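Local coordinates for protein arginase, mitochondrial (Medicago truncatula, PDB 6VSS) that hydrolyses L-arginine to urea and L-ornithine, and agmatine to urea and putrescine, using two manganese ions per subunit of a homohexamer, at residues V69-H74 / H160-P165; R152-G157 / G308-Y313; D184-L189 / S267-S272; I180-A185 / L216-I221. All coordinates share one frame; numbering follows the deposited sequence.

Contact 1 (V69-H74 / H160-P165). With MN (manganese (II) ion), chain J.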
loop_
_atom_site.group_PDB
_atom_site.type_symbol
_atom_site.label_atom_id
_atom_site.label_comp_id
_atom_site.label_asym_id
_atom_site.label_seq_id
_atom_site.Cartn_x
_atom_site.Cartn_y
_atom_site.Cartn_z
ATOM N N VAL B 69 -24.209 12.785 7.274
ATOM C CA VAL B 69 -23.735 13.839 8.212
ATOM C C VAL B 69 -22.215 13.735 8.230
ATOM O O VAL B 69 -21.648 13.017 9.061
ATOM C CB VAL B 69 -24.395 13.671 9.586
ATOM C CG1 VAL B 69 -24.040 14.829 10.494
ATOM C CG2 VAL B 69 -25.904 13.489 9.466
ATOM N N PRO B 70 -21.571 14.379 7.214
ATOM C CA PRO B 70 -20.118 14.369 7.032
ATOM C C PRO B 70 -19.398 15.307 8.019
ATOM O O PRO B 70 -18.979 16.341 7.650
ATOM C CB PRO B 70 -19.972 14.849 5.591
ATOM C CG PRO B 70 -21.167 15.790 5.419
ATOM C CD PRO B 70 -22.288 15.096 6.142
ATOM N N LEU B 71 -19.332 14.875 9.276
ATOM C CA LEU B 71 -18.787 15.594 10.442
ATOM C C LEU B 71 -17.734 14.713 11.106
ATOM O O LEU B 71 -18.043 13.553 11.480
ATOM C CB LEU B 71 -19.977 15.858 11.348
ATOM C CG LEU B 71 -19.692 16.648 12.603
ATOM C CD1 LEU B 71 -20.986 17.255 13.110
ATOM C CD2 LEU B 71 -19.020 15.773 13.665
ATOM N N GLY B 72 -16.507 15.233 11.192
ATOM C CA GLY B 72 -15.325 14.561 11.761
ATOM C C GLY B 72 -14.763 15.346 12.900
ATOM O O GLY B 72 -13.873 14.799 13.589
ATOM N N HIS B 73 -15.275 16.561 13.155
ATOM C CA HIS B 73 -14.528 17.499 14.034
ATOM C C HIS B 73 -14.696 17.120 15.522
ATOM O O HIS B 73 -14.131 17.817 16.386
ATOM C CB HIS B 73 -14.845 18.955 13.711
ATOM C CG HIS B 73 -16.204 19.401 14.141
ATOM N ND1 HIS B 73 -17.313 19.141 13.391
ATOM C CD2 HIS B 73 -16.600 20.138 15.207
ATOM C CE1 HIS B 73 -18.364 19.654 14.003
ATOM N NE2 HIS B 73 -17.948 20.304 15.126
ATOM N N HIS B 74 -15.472 16.093 15.825
ATOM C CA HIS B 74 -15.742 15.667 17.221
ATOM C C HIS B 74 -14.849 14.474 17.549
ATOM O O HIS B 74 -14.901 14.021 18.667
ATOM C CB HIS B 74 -17.259 15.411 17.427
ATOM C CG HIS B 74 -18.035 16.676 17.531
ATOM N ND1 HIS B 74 -17.478 17.847 18.040
ATOM C CD2 HIS B 74 -19.290 16.998 17.152
ATOM C CE1 HIS B 74 -18.361 18.820 17.998
ATOM N NE2 HIS B 74 -19.484 18.334 17.438
ATOM N N HIS B 160 -18.959 9.343 15.718
ATOM C CA HIS B 160 -20.077 8.762 16.454
ATOM C C HIS B 160 -20.871 9.859 17.163
ATOM O O HIS B 160 -21.952 9.526 17.570
ATOM C CB HIS B 160 -19.609 7.600 17.349
ATOM C CG HIS B 160 -20.650 6.541 17.421
ATOM N ND1 HIS B 160 -20.383 5.227 17.741
ATOM C CD2 HIS B 160 -21.989 6.628 17.283
ATOM C CE1 HIS B 160 -21.521 4.541 17.665
ATOM N NE2 HIS B 160 -22.507 5.373 17.424
ATOM N N SER B 161 -20.388 11.095 17.264
ATOM C CA SER B 161 -21.049 12.221 17.996
ATOM C C SER B 161 -22.464 12.451 17.456
ATOM O O SER B 161 -23.374 12.971 18.228
ATOM C CB SER B 161 -20.250 13.495 17.897
ATOM O OG SER B 161 -20.075 13.888 16.550
ATOM N N ILE B 162 -22.656 12.108 16.195
ATOM C CA ILE B 162 -23.907 12.429 15.459
ATOM C C ILE B 162 -25.076 11.613 16.040
ATOM O O ILE B 162 -26.234 12.071 15.978
ATOM C CB ILE B 162 -23.704 12.219 13.943
ATOM C CG1 ILE B 162 -23.517 10.745 13.601
ATOM C CG2 ILE B 162 -22.563 13.061 13.398
ATOM C CD1 ILE B 162 -23.618 10.500 12.171
ATOM N N SER B 163 -24.838 10.474 16.662
ATOM C CA SER B 163 -25.951 9.596 17.106
ATOM C C SER B 163 -26.776 10.351 18.156
ATOM O O SER B 163 -27.982 10.169 18.186
ATOM C CB SER B 163 -25.462 8.288 17.629
ATOM O OG SER B 163 -24.860 7.480 16.624
ATOM N N PHE B 164 -26.154 11.237 18.947
ATOM C CA PHE B 164 -26.907 12.019 19.969
ATOM C C PHE B 164 -28.009 12.807 19.276
ATOM O O PHE B 164 -29.179 12.506 19.506
ATOM C CB PHE B 164 -26.026 12.884 20.865
ATOM C CG PHE B 164 -26.781 13.943 21.618
ATOM C CD1 PHE B 164 -27.870 13.620 22.425
ATOM C CD2 PHE B 164 -26.374 15.265 21.579
ATOM C CE1 PHE B 164 -28.556 14.610 23.144
ATOM C CE2 PHE B 164 -27.035 16.244 22.325
ATOM C CZ PHE B 164 -28.134 15.915 23.088
ATOM N N PRO B 165 -27.690 13.815 18.418
ATOM C CA PRO B 165 -28.718 14.590 17.719
ATOM C C PRO B 165 -29.686 13.772 16.847
ATOM O O PRO B 165 -30.871 14.164 16.733
ATOM C CB PRO B 165 -27.930 15.565 16.816
ATOM C CG PRO B 165 -26.470 15.136 16.897
ATOM C CD PRO B 165 -26.353 14.372 18.197
HETATM MN MN MN J . -18.503 4.773 18.767
HETATM O O HOH W 1 -16.608 4.724 19.582
#

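Contact 2 (R152-G157 / G308-Y313)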
loop_
_atom_site.group_PDB
_atom_site.type_symbol
_atom_site.label_atom_id
_atom_site.label_comp_id
_atom_site.label_asym_id
_atom_site.label_seq_id
_atom_site.Cartn_x
_atom_site.Cartn_y
_atom_site.Cartn_z
ATOM N N ARG B 152 -37.723 6.377 6.514
ATOM C CA ARG B 152 -37.112 6.172 7.846
ATOM C C ARG B 152 -35.604 6.462 7.716
ATOM O O ARG B 152 -34.974 5.949 6.799
ATOM C CB ARG B 152 -37.448 4.805 8.431
ATOM C CG ARG B 152 -38.904 4.637 8.825
ATOM C CD ARG B 152 -39.123 3.404 9.671
ATOM N NE ARG B 152 -40.539 3.146 9.793
ATOM C CZ ARG B 152 -41.131 2.388 10.694
ATOM N NH1 ARG B 152 -40.439 1.752 11.613
ATOM N NH2 ARG B 152 -42.440 2.259 10.666
ATOM N N PRO B 153 -35.044 7.278 8.619
ATOM C CA PRO B 153 -33.668 7.764 8.523
ATOM C C PRO B 153 -32.615 6.694 8.833
ATOM O O PRO B 153 -32.600 6.153 9.948
ATOM C CB PRO B 153 -33.619 8.865 9.582
ATOM C CG PRO B 153 -34.582 8.371 10.595
ATOM C CD PRO B 153 -35.744 7.905 9.739
ATOM N N LEU B 154 -31.819 6.377 7.820
ATOM C CA LEU B 154 -30.568 5.581 7.953
ATOM C C LEU B 154 -29.411 6.586 7.749
ATOM O O LEU B 154 -29.142 7.023 6.652
ATOM C CB LEU B 154 -30.613 4.390 6.990
ATOM C CG LEU B 154 -29.686 3.228 7.358
ATOM C CD1 LEU B 154 -29.897 2.004 6.444
ATOM C CD2 LEU B 154 -28.225 3.699 7.257
ATOM N N VAL B 155 -28.866 7.078 8.858
ATOM C CA VAL B 155 -27.830 8.132 8.853
ATOM C C VAL B 155 -26.461 7.538 8.503
ATOM O O VAL B 155 -26.050 6.494 9.100
ATOM C CB VAL B 155 -27.869 8.905 10.171
ATOM C CG1 VAL B 155 -26.717 9.878 10.290
ATOM C CG2 VAL B 155 -29.224 9.617 10.329
ATOM N N LEU B 156 -25.732 8.194 7.602
ATOM C CA LEU B 156 -24.306 7.826 7.346
ATOM C C LEU B 156 -23.397 8.879 7.966
ATOM O O LEU B 156 -23.577 10.101 7.631
ATOM C CB LEU B 156 -24.037 7.775 5.859
ATOM C CG LEU B 156 -24.981 6.907 5.066
ATOM C CD1 LEU B 156 -24.606 7.052 3.617
ATOM C CD2 LEU B 156 -24.913 5.462 5.530
ATOM N N GLY B 157 -22.564 8.441 8.933
ATOM C CA GLY B 157 -21.535 9.306 9.542
ATOM C C GLY B 157 -20.292 9.236 8.674
ATOM O O GLY B 157 -20.207 8.429 7.739
ATOM N N GLY B 308 -31.538 4.326 12.324
ATOM C CA GLY B 308 -30.250 3.655 12.466
ATOM C C GLY B 308 -29.135 4.515 11.922
ATOM O O GLY B 308 -29.393 5.539 11.316
ATOM N N ASP B 309 -27.911 4.115 12.181
ATOM C CA ASP B 309 -26.746 4.857 11.667
ATOM C C ASP B 309 -25.592 3.876 11.450
ATOM O O ASP B 309 -25.576 2.742 11.998
ATOM C CB ASP B 309 -26.465 6.087 12.523
ATOM C CG ASP B 309 -26.032 5.757 13.918
ATOM O OD1 ASP B 309 -25.065 4.956 14.039
ATOM O OD2 ASP B 309 -26.616 6.351 14.874
ATOM N N VAL B 310 -24.736 4.244 10.535
ATOM C CA VAL B 310 -23.442 3.576 10.295
ATOM C C VAL B 310 -22.364 4.652 10.326
ATOM O O VAL B 310 -22.434 5.517 9.478
ATOM C CB VAL B 310 -23.451 2.780 8.993
ATOM C CG1 VAL B 310 -22.107 2.079 8.805
ATOM C CG2 VAL B 310 -24.591 1.775 9.006
ATOM N N VAL B 311 -21.480 4.611 11.346
ATOM C CA VAL B 311 -20.522 5.679 11.710
ATOM C C VAL B 311 -19.095 5.158 11.753
ATOM O O VAL B 311 -18.944 3.944 11.823
ATOM C CB VAL B 311 -20.920 6.315 13.039
ATOM C CG1 VAL B 311 -22.326 6.894 12.897
ATOM C CG2 VAL B 311 -20.848 5.366 14.211
ATOM N N GLU B 312 -18.161 6.114 11.641
ATOM C CA GLU B 312 -16.741 5.976 11.952
ATOM C C GLU B 312 -16.054 5.189 10.808
ATOM O O GLU B 312 -14.842 4.944 10.939
ATOM C CB GLU B 312 -16.549 5.278 13.311
ATOM C CG GLU B 312 -16.899 6.116 14.540
ATOM C CD GLU B 312 -15.960 7.222 14.982
ATOM O OE1 GLU B 312 -16.453 8.171 15.676
ATOM O OE2 GLU B 312 -14.781 7.195 14.598
ATOM N N TYR B 313 -16.690 4.960 9.639
ATOM C CA TYR B 313 -15.896 4.611 8.432
ATOM C C TYR B 313 -14.985 5.829 8.141
ATOM O O TYR B 313 -15.493 6.947 8.051
ATOM C CB TYR B 313 -16.716 4.240 7.191
ATOM C CG TYR B 313 -15.870 4.115 5.949
ATOM C CD1 TYR B 313 -14.665 3.430 5.969
ATOM C CD2 TYR B 313 -16.256 4.675 4.736
ATOM C CE1 TYR B 313 -13.885 3.299 4.823
ATOM C CE2 TYR B 313 -15.460 4.597 3.599
ATOM C CZ TYR B 313 -14.286 3.876 3.630
ATOM O OH TYR B 313 -13.521 3.728 2.484
HETATM O O HOH W 2 -19.349 5.714 8.483
#

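Contact 3 (D184-L189 / S267-S272). With MN (manganese (II) ion), chain I; MN (manganese (II) ion), chain J.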
loop_
_atom_site.group_PDB
_atom_site.type_symbol
_atom_site.label_atom_id
_atom_site.label_comp_id
_atom_site.label_asym_id
_atom_site.label_seq_id
_atom_site.Cartn_x
_atom_site.Cartn_y
_atom_site.Cartn_z
ATOM N N ASP B 184 -20.145 -1.386 18.825
ATOM C CA ASP B 184 -18.979 -0.501 19.014
ATOM C C ASP B 184 -17.835 -1.264 19.692
ATOM O O ASP B 184 -18.126 -2.123 20.484
ATOM C CB ASP B 184 -19.452 0.694 19.823
ATOM C CG ASP B 184 -18.696 1.964 19.513
ATOM O OD1 ASP B 184 -17.486 1.916 19.174
ATOM O OD2 ASP B 184 -19.379 2.966 19.493
ATOM N N ALA B 185 -16.578 -0.917 19.442
ATOM C CA ALA B 185 -15.449 -1.278 20.335
ATOM C C ALA B 185 -15.537 -0.497 21.658
ATOM O O ALA B 185 -14.979 -1.000 22.692
ATOM C CB ALA B 185 -14.130 -1.050 19.650
ATOM N N HIS B 186 -16.223 0.649 21.669
ATOM C CA HIS B 186 -16.090 1.701 22.707
ATOM C C HIS B 186 -17.471 2.016 23.227
ATOM O O HIS B 186 -18.403 2.121 22.455
ATOM C CB HIS B 186 -15.495 3.010 22.155
ATOM C CG HIS B 186 -14.268 2.816 21.336
ATOM N ND1 HIS B 186 -14.283 2.783 19.922
ATOM C CD2 HIS B 186 -12.987 2.608 21.736
ATOM C CE1 HIS B 186 -13.024 2.516 19.535
ATOM N NE2 HIS B 186 -12.207 2.430 20.617
ATOM N N PRO B 187 -17.698 2.065 24.550
ATOM C CA PRO B 187 -19.054 2.332 25.028
ATOM C C PRO B 187 -19.604 3.700 24.590
ATOM O O PRO B 187 -20.809 3.889 24.652
ATOM C CB PRO B 187 -18.940 2.214 26.559
ATOM C CG PRO B 187 -17.687 1.357 26.798
ATOM C CD PRO B 187 -16.762 1.680 25.629
ATOM N N ASP B 188 -18.740 4.669 24.307
ATOM C CA ASP B 188 -19.139 6.069 24.031
ATOM C C ASP B 188 -20.055 6.612 25.134
ATOM O O ASP B 188 -20.937 7.397 24.805
ATOM C CB ASP B 188 -19.826 6.182 22.682
ATOM C CG ASP B 188 -18.909 5.944 21.493
ATOM O OD1 ASP B 188 -17.676 5.858 21.725
ATOM O OD2 ASP B 188 -19.443 5.913 20.358
ATOM N N LEU B 189 -19.705 6.375 26.407
ATOM C CA LEU B 189 -20.524 6.800 27.576
ATOM C C LEU B 189 -19.773 7.759 28.512
ATOM O O LEU B 189 -20.302 8.015 29.582
ATOM C CB LEU B 189 -20.950 5.535 28.315
ATOM C CG LEU B 189 -22.207 4.890 27.745
ATOM C CD1 LEU B 189 -22.357 3.452 28.237
ATOM C CD2 LEU B 189 -23.443 5.709 28.118
ATOM N N SER B 267 -27.464 1.555 15.967
ATOM C CA SER B 267 -26.253 2.372 15.731
ATOM C C SER B 267 -25.078 1.419 15.488
ATOM O O SER B 267 -24.726 0.630 16.404
ATOM C CB SER B 267 -26.026 3.259 16.894
ATOM O OG SER B 267 -24.804 3.979 16.735
ATOM N N ILE B 268 -24.512 1.419 14.308
ATOM C CA ILE B 268 -23.341 0.542 13.997
ATOM C C ILE B 268 -22.068 1.398 13.895
ATOM O O ILE B 268 -21.908 2.163 12.875
ATOM C CB ILE B 268 -23.602 -0.291 12.740
ATOM C CG1 ILE B 268 -25.043 -0.838 12.748
ATOM C CG2 ILE B 268 -22.512 -1.362 12.631
ATOM C CD1 ILE B 268 -25.393 -1.826 11.675
ATOM N N ASP B 269 -21.170 1.277 14.887
ATOM C CA ASP B 269 -19.797 1.825 14.751
ATOM C C ASP B 269 -18.925 0.768 14.036
ATOM O O ASP B 269 -18.870 -0.360 14.481
ATOM C CB ASP B 269 -19.312 2.326 16.104
ATOM C CG ASP B 269 -17.918 2.943 16.094
ATOM O OD1 ASP B 269 -17.156 2.588 15.157
ATOM O OD2 ASP B 269 -17.571 3.618 17.085
ATOM N N VAL B 270 -18.397 1.105 12.852
ATOM C CA VAL B 270 -17.571 0.192 12.001
ATOM C C VAL B 270 -16.404 -0.358 12.841
ATOM O O VAL B 270 -15.993 -1.490 12.560
ATOM C CB VAL B 270 -17.061 0.900 10.732
ATOM C CG1 VAL B 270 -16.181 -0.032 9.876
ATOM C CG2 VAL B 270 -18.221 1.422 9.901
ATOM N N ASP B 271 -15.917 0.389 13.845
ATOM C CA ASP B 271 -14.784 -0.086 14.698
ATOM C C ASP B 271 -15.249 -1.166 15.661
ATOM O O ASP B 271 -14.318 -1.776 16.193
ATOM C CB ASP B 271 -13.963 0.967 15.439
ATOM C CG ASP B 271 -14.629 1.665 16.601
ATOM O OD1 ASP B 271 -15.620 1.210 17.129
ATOM O OD2 ASP B 271 -14.163 2.713 16.901
ATOM N N SER B 272 -16.537 -1.532 15.716
ATOM C CA SER B 272 -17.003 -2.792 16.342
ATOM C C SER B 272 -16.306 -3.995 15.695
ATOM O O SER B 272 -15.973 -4.953 16.400
ATOM C CB SER B 272 -18.494 -2.967 16.308
ATOM O OG SER B 272 -19.006 -3.041 14.986
HETATM MN MN MN I . -15.870 3.168 18.270
HETATM MN MN MN J . -18.503 4.773 18.767
HETATM O O HOH W 1 -16.608 4.724 19.582
#

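Contact 4 (I180-A185 / L216-I221). With MN (manganese (II) ion), chain I; MN (manganese (II) ion), chain J.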
loop_
_atom_site.group_PDB
_atom_site.type_symbol
_atom_site.label_atom_id
_atom_site.label_comp_id
_atom_site.label_asym_id
_atom_site.label_seq_id
_atom_site.Cartn_x
_atom_site.Cartn_y
_atom_site.Cartn_z
ATOM N N ILE B 180 -32.097 0.914 22.045
ATOM C CA ILE B 180 -30.950 1.014 21.112
ATOM C C ILE B 180 -30.121 -0.259 21.141
ATOM O O ILE B 180 -29.807 -0.782 22.198
ATOM C CB ILE B 180 -30.089 2.245 21.400
ATOM C CG1 ILE B 180 -30.901 3.540 21.347
ATOM C CG2 ILE B 180 -28.867 2.253 20.476
ATOM C CD1 ILE B 180 -30.096 4.745 21.669
ATOM N N LEU B 181 -29.788 -0.722 19.960
ATOM C CA LEU B 181 -28.799 -1.781 19.741
ATOM C C LEU B 181 -27.617 -1.053 19.142
ATOM O O LEU B 181 -27.829 -0.378 18.121
ATOM C CB LEU B 181 -29.336 -2.807 18.751
ATOM C CG LEU B 181 -28.285 -3.821 18.314
ATOM C CD1 LEU B 181 -27.696 -4.539 19.513
ATOM C CD2 LEU B 181 -28.926 -4.795 17.323
ATOM N N HIS B 182 -26.478 -1.103 19.831
ATOM C CA HIS B 182 -25.303 -0.260 19.552
ATOM C C HIS B 182 -24.132 -1.212 19.390
ATOM O O HIS B 182 -23.798 -1.906 20.373
ATOM C CB HIS B 182 -25.178 0.783 20.651
ATOM C CG HIS B 182 -23.848 1.471 20.733
ATOM N ND1 HIS B 182 -23.285 1.839 21.950
ATOM C CD2 HIS B 182 -23.017 1.926 19.773
ATOM C CE1 HIS B 182 -22.168 2.503 21.718
ATOM N NE2 HIS B 182 -21.972 2.541 20.385
ATOM N N PHE B 183 -23.554 -1.268 18.203
ATOM C CA PHE B 183 -22.296 -2.005 17.916
ATOM C C PHE B 183 -21.128 -1.037 18.017
ATOM O O PHE B 183 -21.118 -0.017 17.354
ATOM C CB PHE B 183 -22.340 -2.661 16.543
ATOM C CG PHE B 183 -23.427 -3.693 16.395
ATOM C CD1 PHE B 183 -24.678 -3.341 15.904
ATOM C CD2 PHE B 183 -23.182 -5.037 16.625
ATOM C CE1 PHE B 183 -25.678 -4.284 15.705
ATOM C CE2 PHE B 183 -24.199 -5.983 16.458
ATOM C CZ PHE B 183 -25.440 -5.594 16.023
ATOM N N ASP B 184 -20.145 -1.386 18.825
ATOM C CA ASP B 184 -18.979 -0.501 19.014
ATOM C C ASP B 184 -17.835 -1.264 19.692
ATOM O O ASP B 184 -18.126 -2.123 20.484
ATOM C CB ASP B 184 -19.452 0.694 19.823
ATOM C CG ASP B 184 -18.696 1.964 19.513
ATOM O OD1 ASP B 184 -17.486 1.916 19.174
ATOM O OD2 ASP B 184 -19.379 2.966 19.493
ATOM N N ALA B 185 -16.578 -0.917 19.442
ATOM C CA ALA B 185 -15.449 -1.278 20.335
ATOM C C ALA B 185 -15.537 -0.497 21.658
ATOM O O ALA B 185 -14.979 -1.000 22.692
ATOM C CB ALA B 185 -14.130 -1.050 19.650
ATOM N N LEU B 216 -30.245 0.150 26.204
ATOM C CA LEU B 216 -29.086 0.389 25.327
ATOM C C LEU B 216 -28.298 -0.905 25.363
ATOM O O LEU B 216 -27.689 -1.200 26.386
ATOM C CB LEU B 216 -28.276 1.561 25.861
ATOM C CG LEU B 216 -26.873 1.743 25.276
ATOM C CD1 LEU B 216 -26.882 1.731 23.757
ATOM C CD2 LEU B 216 -26.286 3.047 25.815
ATOM N N VAL B 217 -28.354 -1.671 24.311
ATOM C CA VAL B 217 -27.674 -2.991 24.264
ATOM C C VAL B 217 -26.411 -2.806 23.449
ATOM O O VAL B 217 -26.570 -2.445 22.291
ATOM C CB VAL B 217 -28.602 -4.031 23.645
ATOM C CG1 VAL B 217 -27.952 -5.397 23.605
ATOM C CG2 VAL B 217 -29.920 -4.050 24.380
ATOM N N GLN B 218 -25.241 -2.948 24.075
ATOM C CA GLN B 218 -23.946 -2.626 23.438
ATOM C C GLN B 218 -23.282 -3.943 23.107
ATOM O O GLN B 218 -23.187 -4.804 23.999
ATOM C CB GLN B 218 -23.060 -1.785 24.358
ATOM C CG GLN B 218 -23.776 -0.558 24.913
ATOM C CD GLN B 218 -22.812 0.473 25.466
ATOM O OE1 GLN B 218 -22.040 0.209 26.396
ATOM N NE2 GLN B 218 -22.809 1.648 24.864
ATOM N N VAL B 219 -22.734 -4.071 21.929
ATOM C CA VAL B 219 -22.088 -5.336 21.480
ATOM C C VAL B 219 -20.757 -5.019 20.797
ATOM O O VAL B 219 -20.724 -4.137 19.961
ATOM C CB VAL B 219 -23.056 -6.095 20.560
ATOM C CG1 VAL B 219 -22.457 -7.386 20.015
ATOM C CG2 VAL B 219 -24.357 -6.369 21.263
ATOM N N GLY B 220 -19.720 -5.799 21.105
ATOM C CA GLY B 220 -18.346 -5.681 20.578
ATOM C C GLY B 220 -17.406 -4.895 21.486
ATOM O O GLY B 220 -16.262 -4.662 21.091
ATOM N N ILE B 221 -17.844 -4.587 22.700
ATOM C CA ILE B 221 -17.100 -3.689 23.613
ATOM C C ILE B 221 -15.822 -4.384 24.096
ATOM O O ILE B 221 -15.933 -5.509 24.574
ATOM C CB ILE B 221 -18.007 -3.264 24.783
ATOM C CG1 ILE B 221 -19.273 -2.590 24.281
ATOM C CG2 ILE B 221 -17.219 -2.391 25.741
ATOM C CD1 ILE B 221 -19.050 -1.253 23.689
HETATM MN MN MN I . -15.870 3.168 18.270
HETATM MN MN MN J . -18.503 4.773 18.767
HETATM O O HOH W 1 -16.608 4.724 19.582
#

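Contact 1 (V69-H74 / H160-P165)
Beside the manganese site of the arginase fold, V69 at the end of strand 63-69, and L71 and H74 of the loop after it, pack against S161 and I162 in the 3-10 turn leading into helix 163-174. H74 brings CB and the edge of its imidazole to the serine, CB and CD2 both lying 3.3 Å from S161 OG, with the oxygen in the ring plane. The serine hydroxyl sits between its own backbone N and carbonyl carbon (chi1 59°), where it also hydrogen-bonds D159. One face of the H74 ring is covered near its rim by H73 CE1, 3.8 Å above the plane, and N196, a probable substrate-binding residue, also touches this side chain. An alanine in place of H74 would keep CB against S161 OG but probably open a gap where the imidazole lay, at the H73 ring and N196. V69 and I162 lie alongside, running opposite ways, V69 CG1 coming to 3.7 Å from I162 CG2. L71 CD2 fills in from the loop, 3.6 Å from S161 OG. H160, just before S161, binds a manganese ion through ND1 at 2.2 Å. The turn carrying this metal ligand lies between strand 151-157 and helix 163-174, at the carboxyl edge of a parallel alpha/beta sheet.

Contact 2 (R152-G157 / G308-Y313)
D309 faces V155 across two neighbouring parallel strands, its CB lying 3.9 Å from V155 CB and 3.5 Å from V155 O. CG then stands between the backbone N and the carbonyl carbon of its own residue (chi1 66°), which carries the carboxylate away from strand 152-157. At the tip, OD1 accepts a hydrogen bond from S267, while OD2 is hydrogen-bonded to Y265 and to S163, so both oxygens of this buried acid have partners. The strands run 11° apart in the parallel sheet at the centre of the arginase alpha/beta fold, and V155 straddles D309 with its two backbone bonds. V155 N donates to G308 O at 2.9 Å, and V155 O accepts from V310 N almost along the C=O axis. Pairing continues to G157, whose N reaches V310 O at 3.0 Å. A side chain on G157 would run into V311 CG1, so glycine suits this spot where the strands draw together. Just beyond, a water donates to V310 O and G157 O and accepts from Y313 N, joining the ends of the two segments as E312, inferred to bind substrate, turns toward the active site.

Contact 3 (D184-L189 / S267-S272)
The binuclear manganese centre of arginase is built where D184, H186 and D188 meet D269 and D271, the two acids of a DxD pattern at the end of strand 264-269. D184 spans the metals with its two oxygens, OD1 lying 2.2 Å from the manganese of chain I and OD2, which also accepts from H182, binding that of chain J. D269 has CG anti to the backbone N (chi1 -179°), which points its carboxylate at the ions; OD2 alone bridges them, 2.1 Å from the chain I ion and 2.2 Å from the chain J ion. The two carboxylate planes are turned 63° apart, and D184 OD1 and D269 OD2 come within 2.7 Å because both bind the chain I ion. D271 grips that ion with both oxygens, and H186 ND1 adds a ligand at 2.3 Å, its NE2 held by E285. D188 OD2 and, from elsewhere in the chain, H160 complete the protein set on the chain J ion. Backbone amides steady the acids: H186 N and D271 N close Asx turns onto D184 OD1 and D269 OD1, and A185 N meets D271 OD1 from above the carboxylate plane at 3.3 Å. A water bridges both metals and donates to D188 OD1 at 2.6 Å. The shared cations would offset repulsion among the crowded carboxylates, and the bridging water is placed as expected for the metal-activated nucleophile of arginases.

Contact 4 (I180-A185 / L216-I221)
Backbone hydrogen bonds join I180-F183 to L216-V219 as adjacent parallel strands. V217 N reaches I180 O at 2.7 Å, almost straight at 177°; H182 N donates to V217 O and H182 O accepts from V219 N. The last bond, D184 N to V219 O at 3.0 Å, fastens the residue that carries the metal-binding carboxylate. Among polar side chains, H182 CG is anti to the backbone N (chi1 164°), which lays the ring alongside Q218. Q218 NE2 donates to H182 ND1 at 3.0 Å from within the ring plane, its amide turned 53° from the ring and the bond bent. H182 NE2, the far nitrogen, donates to the anti lone pair of D184 OD2 at 2.8 Å, a second-shell support for the manganese ligand. Q218 OE1 bonds T239, and NE2 also bonds P187 O. A phenylalanine in place of H182 would probably leave D184 OD2 without this donor, though both its oxygens would stay on the metals, and cost Q218 NE2 one of its two acceptors. Apolar contacts flank these bonds: L216 CD1 lies 3.7 Å from H182 CB, whereas on the other face F183 CD2 meets V219 CB at 4.1 Å. In this beta-alpha-beta unit, helix 203-209 covers the I180 and L216 side, F204 stacking on H182, helix 291-300 packs over L181, F183 and V219, and strands 264-269 and 238-241 border the pair.

From the N terminus, contact 1 opens after strand 63-69 and closes at the start of helix 163-174. Contact 2 begins at strand 151-157, before that closure, and returns only at strand 305-311, so the two loops cross. Everything in contacts 3 and 4 happens within the long loop of contact 2 and after contact 1 has closed. Both set out from the end of strand 178-183, sharing D184 and A185: contact 4 closes first, at strand 213-221, and contact 3 later, at strand 264-269. Contacts 2, 3 and 4 thus draw five strands of one sheet together, while H160 carries contact 1 to the manganese centre of contact 3.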